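Local coordinates for protein dextranase (Pseudarthrobacter oxydans, PDB 6NZS) that hydrolyses internal alpha-1,6-glucosidic linkages in dextran, as an endo-acting glycoside hydrolase of family 49, at residues A[237-245]-A[288-299]; A[499-510]-A[542-553]. All blocks are in the same frame, centred on the assembly; numbering follows the deposited sequence.

Overall arrangement
Both interactions belong to the parallel beta-helix of this family 49 enzyme, and they come in series along the chain. Interaction 1 (237-245 with 288-299) lies among the early coils. There a long loop, which leaves the helix after strand 283-285, folds back on an earlier turn. Interaction 2 (499-510 with 542-553) lies among the last coils and pairs strand 495-507 with strand 545-552. The centres of interaction 1 and interaction 2 are about 42 Å apart, on opposite sides of the centre of the chain. The nearest atoms of interaction 1 and interaction 2 are about 26 Å apart. One is a loop laid on a turn, while the other joins two successive coils strand to strand. The pair thus marks the early and late parts of one long beta-helix.

Interaction 1. Residues A[237-245]-A[288-299]; sequences YSMGSDYHA and QYVYEADTNNNY
Gln-288, Tyr-289 and Tyr-299 meet the turn 239-244 of the right-handed parallel beta-helix. This turn joins strand 235-238 to strand 245-247. Residues 288-299 lie in the long loop between strand 283-285 and strand 316-320, two coils further on, which folds back over the turn.

Direct hydrogen bonds come first. The extended side chain of Gln-288 uses both ends of its amide. Gln-288 NE2 donates to Ser-238 OG at 3.0 Å, with the hydroxyl close to the amide plane. Gln-288 OE1 accepts from Gly-240 N at 2.8 Å, the donor standing above the carbonyl plane. Together these bonds fix the rotation of the amide. Tyr-289 OH donates to Tyr-243 O at 2.7 Å, and this oxygen lies in the plane of the ring, at its edge. His-244 ND1 and Tyr-299 OH are 2.4 Å apart. Either may be the donor, and the very short length is doubtful.

Packing is led by Tyr-299. Its CG is turned away from its own carbonyl carbon (chi1 -65°), which lays one ring face on the 242-243 peptide. Asp-242 C and Tyr-243 N sit over the ring centre. Tyr-243 N is buried here without a hydrogen-bond partner in the model. The rings of Tyr-299 and His-244 meet obliquely, with planes at 69°. Thr-295 CG2 touches His-244 CE1 at 3.8 Å, while Thr-295 OG1 bonds to Ser-311 O. A leucine in place of Tyr-299 would probably leave the 242-243 peptide without its flat cover, and His-244 ND1 without the hydroxyl beside it.

Water completes the contact. One molecule donates to both Gly-240 O and Gln-288 OE1. Another accepts from Val-290 N and donates to Tyr-299 O and to Ser-241 O, the last at 2.8 Å.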
loop_
_atom_site.group_PDB
_atom_site.type_symbol
_atom_site.label_atom_id
_atom_site.label_comp_id
_atom_site.label_asym_id
_atom_site.label_seq_id
_atom_site.Cartn_x
_atom_site.Cartn_y
_atom_site.Cartn_z
ATOM N N TYR A 237 -19.304 2.979 13.111
ATOM C CA TYR A 237 -18.883 3.874 14.181
ATOM C C TYR A 237 -18.214 5.099 13.570
ATOM O O TYR A 237 -17.538 5.001 12.543
ATOM C CB TYR A 237 -17.899 3.164 15.129
ATOM C CG TYR A 237 -18.380 1.795 15.568
ATOM C CD1 TYR A 237 -18.178 0.667 14.774
ATOM C CD2 TYR A 237 -19.042 1.631 16.780
ATOM C CE1 TYR A 237 -18.633 -0.585 15.172
ATOM C CE2 TYR A 237 -19.484 0.390 17.197
ATOM C CZ TYR A 237 -19.282 -0.717 16.395
ATOM O OH TYR A 237 -19.739 -1.944 16.820
ATOM N N SER A 238 -18.397 6.260 14.206
ATOM C CA SER A 238 -17.953 7.535 13.648
ATOM C C SER A 238 -17.234 8.353 14.713
ATOM O O SER A 238 -17.826 8.686 15.745
ATOM C CB SER A 238 -19.149 8.328 13.109
ATOM O OG SER A 238 -18.753 9.647 12.762
ATOM N N MET A 239 -15.969 8.697 14.455
ATOM C CA MET A 239 -15.230 9.601 15.333
ATOM C C MET A 239 -15.414 11.066 14.963
ATOM O O MET A 239 -15.153 11.941 15.796
ATOM C CB MET A 239 -13.734 9.264 15.333
ATOM C CG MET A 239 -13.374 7.957 16.037
ATOM S SD MET A 239 -11.599 7.786 16.291
ATOM C CE MET A 239 -11.445 6.009 16.459
ATOM N N GLY A 240 -15.861 11.348 13.744
ATOM C CA GLY A 240 -16.015 12.705 13.264
ATOM C C GLY A 240 -14.743 13.255 12.641
ATOM O O GLY A 240 -13.652 12.691 12.752
ATOM N N SER A 241 -14.891 14.400 11.971
ATOM C CA SER A 241 -13.744 15.041 11.339
ATOM C C SER A 241 -12.811 15.720 12.331
ATOM O O SER A 241 -11.687 16.074 11.953
ATOM C CB SER A 241 -14.229 16.086 10.331
ATOM O OG SER A 241 -14.953 17.113 10.992
ATOM N N ASP A 242 -13.241 15.906 13.579
ATOM C CA ASP A 242 -12.524 16.747 14.531
ATOM C C ASP A 242 -12.124 15.995 15.795
ATOM O O ASP A 242 -11.968 16.600 16.860
ATOM C CB ASP A 242 -13.328 18.005 14.866
ATOM C CG ASP A 242 -14.699 17.697 15.452
ATOM O OD1 ASP A 242 -15.134 16.527 15.429
ATOM O OD2 ASP A 242 -15.351 18.642 15.950
ATOM N N TYR A 243 -11.945 14.680 15.690
ATOM C CA TYR A 243 -11.485 13.880 16.816
ATOM C C TYR A 243 -10.845 12.616 16.275
ATOM O O TYR A 243 -11.317 12.051 15.283
ATOM C CB TYR A 243 -12.651 13.504 17.741
ATOM C CG TYR A 243 -12.347 12.403 18.752
ATOM C CD1 TYR A 243 -11.719 12.690 19.962
ATOM C CD2 TYR A 243 -12.710 11.079 18.506
ATOM C CE1 TYR A 243 -11.449 11.685 20.887
ATOM C CE2 TYR A 243 -12.437 10.071 19.423
ATOM C CZ TYR A 243 -11.814 10.380 20.612
ATOM O OH TYR A 243 -11.551 9.370 21.522
ATOM N N HIS A 244 -9.760 12.197 16.913
ATOM C CA HIS A 244 -9.250 10.843 16.779
ATOM C C HIS A 244 -8.934 10.324 18.171
ATOM O O HIS A 244 -8.718 11.100 19.105
ATOM C CB HIS A 244 -8.038 10.742 15.837
ATOM C CG HIS A 244 -6.768 11.310 16.394
ATOM N ND1 HIS A 244 -6.704 12.540 17.012
ATOM C CD2 HIS A 244 -5.505 10.821 16.396
ATOM C CE1 HIS A 244 -5.458 12.781 17.379
ATOM N NE2 HIS A 244 -4.710 11.756 17.014
ATOM N N ALA A 245 -8.944 9.001 18.308
ATOM C CA ALA A 245 -8.845 8.359 19.617
ATOM C C ALA A 245 -7.394 8.371 20.083
ATOM O O ALA A 245 -6.532 7.713 19.490
ATOM C CB ALA A 245 -9.381 6.934 19.535
ATOM N N GLN A 288 -13.430 10.870 6.992
ATOM C CA GLN A 288 -13.970 12.106 7.554
ATOM C C GLN A 288 -12.917 13.188 7.731
ATOM O O GLN A 288 -13.282 14.353 7.932
ATOM C CB GLN A 288 -14.667 11.846 8.895
ATOM C CG GLN A 288 -15.778 10.818 8.800
ATOM C CD GLN A 288 -16.489 10.555 10.122
ATOM O OE1 GLN A 288 -15.856 10.285 11.136
ATOM N NE2 GLN A 288 -17.812 10.614 10.103
ATOM N N TYR A 289 -11.635 12.850 7.649
ATOM C CA TYR A 289 -10.571 13.816 7.880
ATOM C C TYR A 289 -10.196 14.516 6.582
ATOM O O TYR A 289 -10.127 13.891 5.520
ATOM C CB TYR A 289 -9.333 13.133 8.467
ATOM C CG TYR A 289 -9.581 12.430 9.785
ATOM C CD1 TYR A 289 -9.956 13.147 10.915
ATOM C CD2 TYR A 289 -9.434 11.055 9.898
ATOM C CE1 TYR A 289 -10.191 12.515 12.117
ATOM C CE2 TYR A 289 -9.655 10.413 11.095
ATOM C CZ TYR A 289 -10.035 11.147 12.202
ATOM O OH TYR A 289 -10.266 10.492 13.393
ATOM N N VAL A 290 -9.954 15.824 6.682
ATOM C CA VAL A 290 -9.439 16.590 5.555
ATOM C C VAL A 290 -7.992 16.187 5.285
ATOM O O VAL A 290 -7.274 15.716 6.178
ATOM C CB VAL A 290 -9.561 18.096 5.863
ATOM C CG1 VAL A 290 -8.607 18.499 6.992
ATOM C CG2 VAL A 290 -9.308 18.939 4.625
ATOM N N TYR A 291 -7.562 16.354 4.034
ATOM C CA TYR A 291 -6.152 16.206 3.693
ATOM C C TYR A 291 -5.308 17.031 4.647
ATOM O O TYR A 291 -5.599 18.204 4.888
ATOM C CB TYR A 291 -5.927 16.730 2.277
ATOM C CG TYR A 291 -4.489 16.732 1.797
ATOM C CD1 TYR A 291 -3.740 15.561 1.761
ATOM C CD2 TYR A 291 -3.886 17.908 1.353
ATOM C CE1 TYR A 291 -2.441 15.559 1.296
ATOM C CE2 TYR A 291 -2.589 17.918 0.888
ATOM C CZ TYR A 291 -1.860 16.743 0.856
ATOM O OH TYR A 291 -0.564 16.758 0.385
ATOM N N GLU A 292 -4.253 16.414 5.182
ATOM C CA GLU A 292 -3.335 17.094 6.099
ATOM C C GLU A 292 -4.088 17.700 7.282
ATOM O O GLU A 292 -3.797 18.816 7.726
ATOM C CB GLU A 292 -2.474 18.137 5.378
ATOM C CG GLU A 292 -1.249 17.573 4.662
ATOM C CD GLU A 292 -0.410 18.649 3.990
ATOM O OE1 GLU A 292 -0.994 19.635 3.495
ATOM O OE2 GLU A 292 0.832 18.513 3.956
ATOM N N ALA A 293 -5.071 16.961 7.794
ATOM C CA ALA A 293 -5.764 17.363 9.012
ATOM C C ALA A 293 -4.760 17.488 10.150
ATOM O O ALA A 293 -4.110 16.511 10.528
ATOM C CB ALA A 293 -6.838 16.331 9.357
ATOM N N ASP A 294 -4.610 18.705 10.679
ATOM C CA ASP A 294 -3.552 19.029 11.630
ATOM C C ASP A 294 -4.137 19.106 13.034
ATOM O O ASP A 294 -5.074 19.873 13.280
ATOM C CB ASP A 294 -2.890 20.356 11.252
ATOM C CG ASP A 294 -1.546 20.570 11.947
ATOM O OD1 ASP A 294 -1.214 19.805 12.880
ATOM O OD2 ASP A 294 -0.816 21.512 11.557
ATOM N N THR A 295 -3.588 18.305 13.952
ATOM C CA THR A 295 -4.017 18.379 15.343
ATOM C C THR A 295 -3.626 19.703 15.992
ATOM O O THR A 295 -4.287 20.127 16.945
ATOM C CB THR A 295 -3.500 17.178 16.152
ATOM O OG1 THR A 295 -2.067 17.124 16.099
ATOM C CG2 THR A 295 -4.075 15.873 15.592
ATOM N N ASN A 296 -2.587 20.370 15.483
ATOM C CA ASN A 296 -2.230 21.711 15.940
ATOM C C ASN A 296 -3.214 22.776 15.469
ATOM O O ASN A 296 -3.108 23.927 15.908
ATOM C CB ASN A 296 -0.836 22.085 15.432
ATOM C CG ASN A 296 0.276 21.341 16.151
ATOM O OD1 ASN A 296 0.099 20.865 17.275
ATOM N ND2 ASN A 296 1.436 21.247 15.506
ATOM N N ASN A 297 -4.151 22.436 14.586
ATOM C CA ASN A 297 -5.053 23.399 13.962
ATOM C C ASN A 297 -6.503 22.945 14.072
ATOM O O ASN A 297 -7.302 23.136 13.151
ATOM C CB ASN A 297 -4.663 23.643 12.504
ATOM C CG ASN A 297 -5.333 24.877 11.914
ATOM O OD1 ASN A 297 -5.879 25.710 12.638
ATOM N ND2 ASN A 297 -5.298 24.992 10.589
ATOM N N ASN A 298 -6.862 22.326 15.198
ATOM C CA ASN A 298 -8.236 21.882 15.454
ATOM C C ASN A 298 -8.729 20.868 14.421
ATOM O O ASN A 298 -9.924 20.817 14.122
ATOM C CB ASN A 298 -9.220 23.053 15.554
ATOM C CG ASN A 298 -8.910 23.987 16.707
ATOM O OD1 ASN A 298 -8.322 23.583 17.712
ATOM N ND2 ASN A 298 -9.314 25.246 16.569
ATOM N N TYR A 299 -7.824 20.060 13.866
ATOM C CA TYR A 299 -8.117 19.076 12.824
ATOM C C TYR A 299 -8.435 19.711 11.475
ATOM O O TYR A 299 -8.727 18.987 10.512
ATOM C CB TYR A 299 -9.220 18.074 13.206
ATOM C CG TYR A 299 -8.853 17.163 14.350
ATOM C CD1 TYR A 299 -8.900 17.612 15.664
ATOM C CD2 TYR A 299 -8.462 15.847 14.118
ATOM C CE1 TYR A 299 -8.566 16.780 16.714
ATOM C CE2 TYR A 299 -8.125 15.010 15.162
ATOM C CZ TYR A 299 -8.179 15.484 16.457
ATOM O OH TYR A 299 -7.850 14.648 17.498
HETATM O O HOH W 1 -13.184 10.139 11.642
HETATM O O HOH W 2 -10.442 16.955 9.573
#

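Interaction 2. Residues A[499-510]-A[542-553]; sequences NIHVKNLNIDAW and GNGLALENYSVG
Val-502 and Leu-547 lie side by side at the apolar centre, with Val-502 CB 3.9 Å from Leu-547 CD2. On the same face Leu-545 CD1 meets Ile-500 CG2 at 3.8 Å. Further along, Leu-505 CD2 runs beside Tyr-550 CD1, and Ile-507 CD1 reaches the edge of the tyrosine ring. Trp-510 closes this row. Val-552 CG1 sits over the face of its five-membered ring in a CH-pi contact. Tyr-550 OH meets the edge of the indole at Trp-510 CZ2. The polar ends of these two rings bind Leu-569 O (Trp-510 NE1) and Gly-570 O (Tyr-550 OH).

Backbone hydrogen bonds join the two parallel strands, such as Val-502 N to Ala-546 O at 2.8 Å. Paired residues stay in register, from Ile-500 with Leu-545 to Ile-507 with Val-552.

The other face is more polar. Ala-546 CB lies over the face of the His-501 ring. With CG anti to the backbone N (chi1 -159°), this ring turns toward Glu-548, and His-501 NE2 donates to Glu-548 OE1 at 2.8 Å. The oxygen lies in the ring plane, but the carboxylate is turned 71° from it. Lys-503 runs extended alongside Glu-548. The salt bridge from Lys-503 NZ to Glu-548 OE2 is long, at 3.7 Å, and a water links NZ to OE1. Glu-548 OE2 also bonds to Thr-587 OG1. The nearby lysine charge and the histidine N-H would probably favour the ionised glutamate.

At the polar edge, one water joins Asn-504 OD1, Asn-549 O and Ser-551 OG. Asn-504 and Asn-549 pair in the register, both with positive phi. Regular bridging is interrupted there and resumes at Asn-506 with Ser-551. Asn-504 ND2 bonds to Asn-478 OD1, and Asn-499 ND2 to Asn-473 OD1, on the preceding strand 469-482. Strands stacked in register, with asparagines bonded to asparagines between coils, are characteristic of the right-handed parallel beta-helix.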
loop_
_atom_site.group_PDB
_atom_site.type_symbol
_atom_site.label_atom_id
_atom_site.label_comp_id
_atom_site.label_asym_id
_atom_site.label_seq_id
_atom_site.Cartn_x
_atom_site.Cartn_y
_atom_site.Cartn_z
ATOM N N ASN A 499 26.323 -4.310 -0.832
ATOM C CA ASN A 499 25.638 -5.594 -0.969
ATOM C C ASN A 499 24.115 -5.444 -1.005
ATOM O O ASN A 499 23.378 -5.978 -0.173
ATOM C CB ASN A 499 26.089 -6.605 0.090
ATOM C CG ASN A 499 25.744 -8.022 -0.295
ATOM O OD1 ASN A 499 25.757 -8.371 -1.472
ATOM N ND2 ASN A 499 25.415 -8.850 0.693
ATOM N N ILE A 500 23.655 -4.716 -2.013
ATOM C CA ILE A 500 22.235 -4.586 -2.312
ATOM C C ILE A 500 21.946 -5.532 -3.466
ATOM O O ILE A 500 22.627 -5.485 -4.495
ATOM C CB ILE A 500 21.898 -3.137 -2.700
ATOM C CG1 ILE A 500 22.486 -2.140 -1.687
ATOM C CG2 ILE A 500 20.383 -2.978 -2.904
ATOM C CD1 ILE A 500 22.005 -2.320 -0.258
ATOM N N HIS A 501 20.960 -6.405 -3.300
ATOM C CA HIS A 501 20.675 -7.425 -4.297
ATOM C C HIS A 501 19.227 -7.286 -4.736
ATOM O O HIS A 501 18.324 -7.277 -3.896
ATOM C CB HIS A 501 20.932 -8.821 -3.723
ATOM C CG HIS A 501 21.151 -9.872 -4.764
ATOM N ND1 HIS A 501 22.392 -10.410 -5.034
ATOM C CD2 HIS A 501 20.282 -10.485 -5.602
ATOM C CE1 HIS A 501 22.274 -11.312 -5.995
ATOM N NE2 HIS A 501 21.002 -11.379 -6.356
ATOM N N VAL A 502 19.013 -7.172 -6.048
ATOM C CA VAL A 502 17.678 -7.139 -6.644
ATOM C C VAL A 502 17.604 -8.311 -7.611
ATOM O O VAL A 502 18.244 -8.286 -8.672
ATOM C CB VAL A 502 17.402 -5.808 -7.360
ATOM C CG1 VAL A 502 15.983 -5.789 -7.933
ATOM C CG2 VAL A 502 17.609 -4.629 -6.411
ATOM N N LYS A 503 16.848 -9.339 -7.245
ATOM C CA LYS A 503 16.742 -10.561 -8.030
ATOM C C LYS A 503 15.331 -10.684 -8.591
ATOM O O LYS A 503 14.345 -10.561 -7.854
ATOM C CB LYS A 503 17.072 -11.793 -7.183
ATOM C CG LYS A 503 17.070 -13.085 -7.982
ATOM C CD LYS A 503 17.592 -14.266 -7.160
ATOM C CE LYS A 503 17.639 -15.521 -8.017
ATOM N NZ LYS A 503 18.361 -16.640 -7.342
ATOM N N ASN A 504 15.234 -10.941 -9.892
ATOM C CA ASN A 504 13.945 -11.108 -10.570
ATOM C C ASN A 504 13.037 -9.886 -10.411
ATOM O O ASN A 504 11.838 -10.004 -10.134
ATOM C CB ASN A 504 13.224 -12.406 -10.176
ATOM C CG ASN A 504 12.034 -12.700 -11.087
ATOM O OD1 ASN A 504 12.025 -12.308 -12.263
ATOM N ND2 ASN A 504 11.017 -13.365 -10.548
ATOM N N LEU A 505 13.614 -8.702 -10.598
ATOM C CA LEU A 505 12.809 -7.529 -10.929
ATOM C C LEU A 505 12.386 -7.716 -12.377
ATOM O O LEU A 505 13.199 -7.567 -13.295
ATOM C CB LEU A 505 13.629 -6.252 -10.762
ATOM C CG LEU A 505 12.975 -4.980 -11.320
ATOM C CD1 LEU A 505 11.643 -4.711 -10.626
ATOM C CD2 LEU A 505 13.900 -3.779 -11.211
ATOM N N ASN A 506 11.121 -8.081 -12.592
ATOM C CA ASN A 506 10.610 -8.362 -13.924
ATOM C C ASN A 506 9.531 -7.343 -14.247
ATOM O O ASN A 506 8.505 -7.267 -13.560
ATOM C CB ASN A 506 10.131 -9.813 -14.069
ATOM C CG ASN A 506 8.988 -10.166 -13.140
ATOM O OD1 ASN A 506 7.829 -10.196 -13.559
ATOM N ND2 ASN A 506 9.310 -10.496 -11.886
ATOM N N ILE A 507 9.798 -6.527 -15.256
ATOM C CA ILE A 507 8.921 -5.433 -15.662
ATOM C C ILE A 507 8.301 -5.795 -17.005
ATOM O O ILE A 507 9.013 -6.187 -17.936
ATOM C CB ILE A 507 9.714 -4.117 -15.740
ATOM C CG1 ILE A 507 10.236 -3.731 -14.351
ATOM C CG2 ILE A 507 8.865 -2.990 -16.330
ATOM C CD1 ILE A 507 11.199 -2.542 -14.367
ATOM N N ASP A 508 6.977 -5.674 -17.110
ATOM C CA ASP A 508 6.316 -6.027 -18.369
ATOM C C ASP A 508 6.767 -5.120 -19.509
ATOM O O ASP A 508 7.069 -5.594 -20.610
ATOM C CB ASP A 508 4.795 -5.930 -18.227
ATOM C CG ASP A 508 4.173 -7.166 -17.617
ATOM O OD1 ASP A 508 4.899 -8.139 -17.350
ATOM O OD2 ASP A 508 2.942 -7.150 -17.406
ATOM N N ALA A 509 6.777 -3.809 -19.280
ATOM C CA ALA A 509 7.028 -2.865 -20.360
ATOM C C ALA A 509 7.374 -1.512 -19.763
ATOM O O ALA A 509 7.008 -1.203 -18.625
ATOM C CB ALA A 509 5.794 -2.720 -21.264
ATOM N N TRP A 510 8.086 -0.706 -20.549
ATOM C CA TRP A 510 8.193 0.709 -20.221
ATOM C C TRP A 510 6.988 1.458 -20.773
ATOM O O TRP A 510 6.322 1.019 -21.715
ATOM C CB TRP A 510 9.460 1.323 -20.824
ATOM C CG TRP A 510 10.729 0.670 -20.379
ATOM C CD1 TRP A 510 11.678 0.097 -21.182
ATOM C CD2 TRP A 510 11.208 0.543 -19.033
ATOM N NE1 TRP A 510 12.709 -0.397 -20.416
ATOM C CE2 TRP A 510 12.447 -0.135 -19.096
ATOM C CE3 TRP A 510 10.709 0.925 -17.785
ATOM C CZ2 TRP A 510 13.189 -0.447 -17.949
ATOM C CZ3 TRP A 510 11.443 0.618 -16.648
ATOM C CH2 TRP A 510 12.673 -0.061 -16.738
ATOM N N GLY A 542 31.099 -8.721 -5.259
ATOM C CA GLY A 542 29.698 -8.949 -4.944
ATOM C C GLY A 542 29.156 -8.066 -3.844
ATOM O O GLY A 542 28.113 -8.392 -3.260
ATOM N N ASN A 543 29.827 -6.954 -3.550
ATOM C CA ASN A 543 29.473 -6.061 -2.452
ATOM C C ASN A 543 28.877 -4.739 -2.929
ATOM O O ASN A 543 28.805 -3.783 -2.153
ATOM C CB ASN A 543 30.694 -5.799 -1.561
ATOM C CG ASN A 543 30.314 -5.284 -0.182
ATOM O OD1 ASN A 543 29.374 -5.782 0.436
ATOM N ND2 ASN A 543 31.041 -4.272 0.301
ATOM N N GLY A 544 28.454 -4.658 -4.192
ATOM C CA GLY A 544 27.824 -3.450 -4.683
ATOM C C GLY A 544 26.344 -3.660 -4.923
ATOM O O GLY A 544 25.656 -4.269 -4.101
ATOM N N LEU A 545 25.846 -3.173 -6.052
ATOM C CA LEU A 545 24.450 -3.359 -6.443
ATOM C C LEU A 545 24.370 -4.485 -7.465
ATOM O O LEU A 545 24.941 -4.378 -8.555
ATOM C CB LEU A 545 23.899 -2.064 -7.039
ATOM C CG LEU A 545 22.481 -2.142 -7.627
ATOM C CD1 LEU A 545 21.433 -2.511 -6.576
ATOM C CD2 LEU A 545 22.139 -0.815 -8.254
ATOM N N ALA A 546 23.662 -5.551 -7.121
ATOM C CA ALA A 546 23.498 -6.712 -7.990
ATOM C C ALA A 546 22.093 -6.703 -8.582
ATOM O O ALA A 546 21.106 -6.721 -7.839
ATOM C CB ALA A 546 23.724 -8.010 -7.213
ATOM N N LEU A 547 22.002 -6.675 -9.915
ATOM C CA LEU A 547 20.740 -6.838 -10.639
ATOM C C LEU A 547 20.786 -8.203 -11.315
ATOM O O LEU A 547 21.346 -8.348 -12.406
ATOM C CB LEU A 547 20.544 -5.723 -11.661
ATOM C CG LEU A 547 20.699 -4.309 -11.098
ATOM C CD1 LEU A 547 20.618 -3.262 -12.199
ATOM C CD2 LEU A 547 19.686 -4.016 -10.005
ATOM N N GLU A 548 20.197 -9.202 -10.672
ATOM C CA GLU A 548 20.197 -10.573 -11.167
ATOM C C GLU A 548 18.829 -10.869 -11.775
ATOM O O GLU A 548 17.811 -10.755 -11.092
ATOM C CB GLU A 548 20.480 -11.544 -10.019
ATOM C CG GLU A 548 20.521 -12.991 -10.454
ATOM C CD GLU A 548 20.795 -13.954 -9.314
ATOM O OE1 GLU A 548 20.927 -13.496 -8.157
ATOM O OE2 GLU A 548 20.877 -15.169 -9.578
ATOM N N ASN A 549 18.804 -11.241 -13.057
ATOM C CA ASN A 549 17.543 -11.503 -13.753
ATOM C C ASN A 549 16.604 -10.303 -13.696
ATOM O O ASN A 549 15.397 -10.449 -13.494
ATOM C CB ASN A 549 16.848 -12.763 -13.241
ATOM C CG ASN A 549 17.730 -13.972 -13.325
ATOM O OD1 ASN A 549 18.581 -14.064 -14.212
ATOM N ND2 ASN A 549 17.541 -14.913 -12.403
ATOM N N TYR A 550 17.169 -9.110 -13.831
ATOM C CA TYR A 550 16.382 -7.921 -14.142
ATOM C C TYR A 550 15.919 -8.056 -15.584
ATOM O O TYR A 550 16.737 -8.277 -16.480
ATOM C CB TYR A 550 17.280 -6.694 -13.962
ATOM C CG TYR A 550 16.808 -5.374 -14.544
ATOM C CD1 TYR A 550 15.454 -5.035 -14.585
ATOM C CD2 TYR A 550 17.725 -4.458 -15.040
ATOM C CE1 TYR A 550 15.041 -3.822 -15.104
ATOM C CE2 TYR A 550 17.329 -3.249 -15.563
ATOM C CZ TYR A 550 15.981 -2.934 -15.599
ATOM O OH TYR A 550 15.591 -1.731 -16.129
ATOM N N SER A 551 14.608 -7.991 -15.813
ATOM C CA SER A 551 14.087 -8.217 -17.156
ATOM C C SER A 551 13.023 -7.188 -17.501
ATOM O O SER A 551 12.310 -6.683 -16.627
ATOM C CB SER A 551 13.522 -9.632 -17.332
ATOM O OG SER A 551 12.346 -9.836 -16.555
ATOM N N VAL A 552 12.935 -6.881 -18.795
ATOM C CA VAL A 552 11.899 -6.020 -19.356
ATOM C C VAL A 552 11.299 -6.761 -20.539
ATOM O O VAL A 552 12.032 -7.201 -21.429
ATOM C CB VAL A 552 12.464 -4.667 -19.817
ATOM C CG1 VAL A 552 11.321 -3.762 -20.232
ATOM C CG2 VAL A 552 13.303 -4.007 -18.708
ATOM N N GLY A 553 9.979 -6.919 -20.536
ATOM C CA GLY A 553 9.329 -7.633 -21.625
ATOM C C GLY A 553 9.805 -9.061 -21.785
ATOM O O GLY A 553 9.750 -9.609 -22.895
HETATM O O HOH W 3 20.937 -15.361 -6.248
HETATM O O HOH W 4 13.163 -11.488 -14.555
HETATM O O HOH W 5 10.102 -8.898 -17.832
#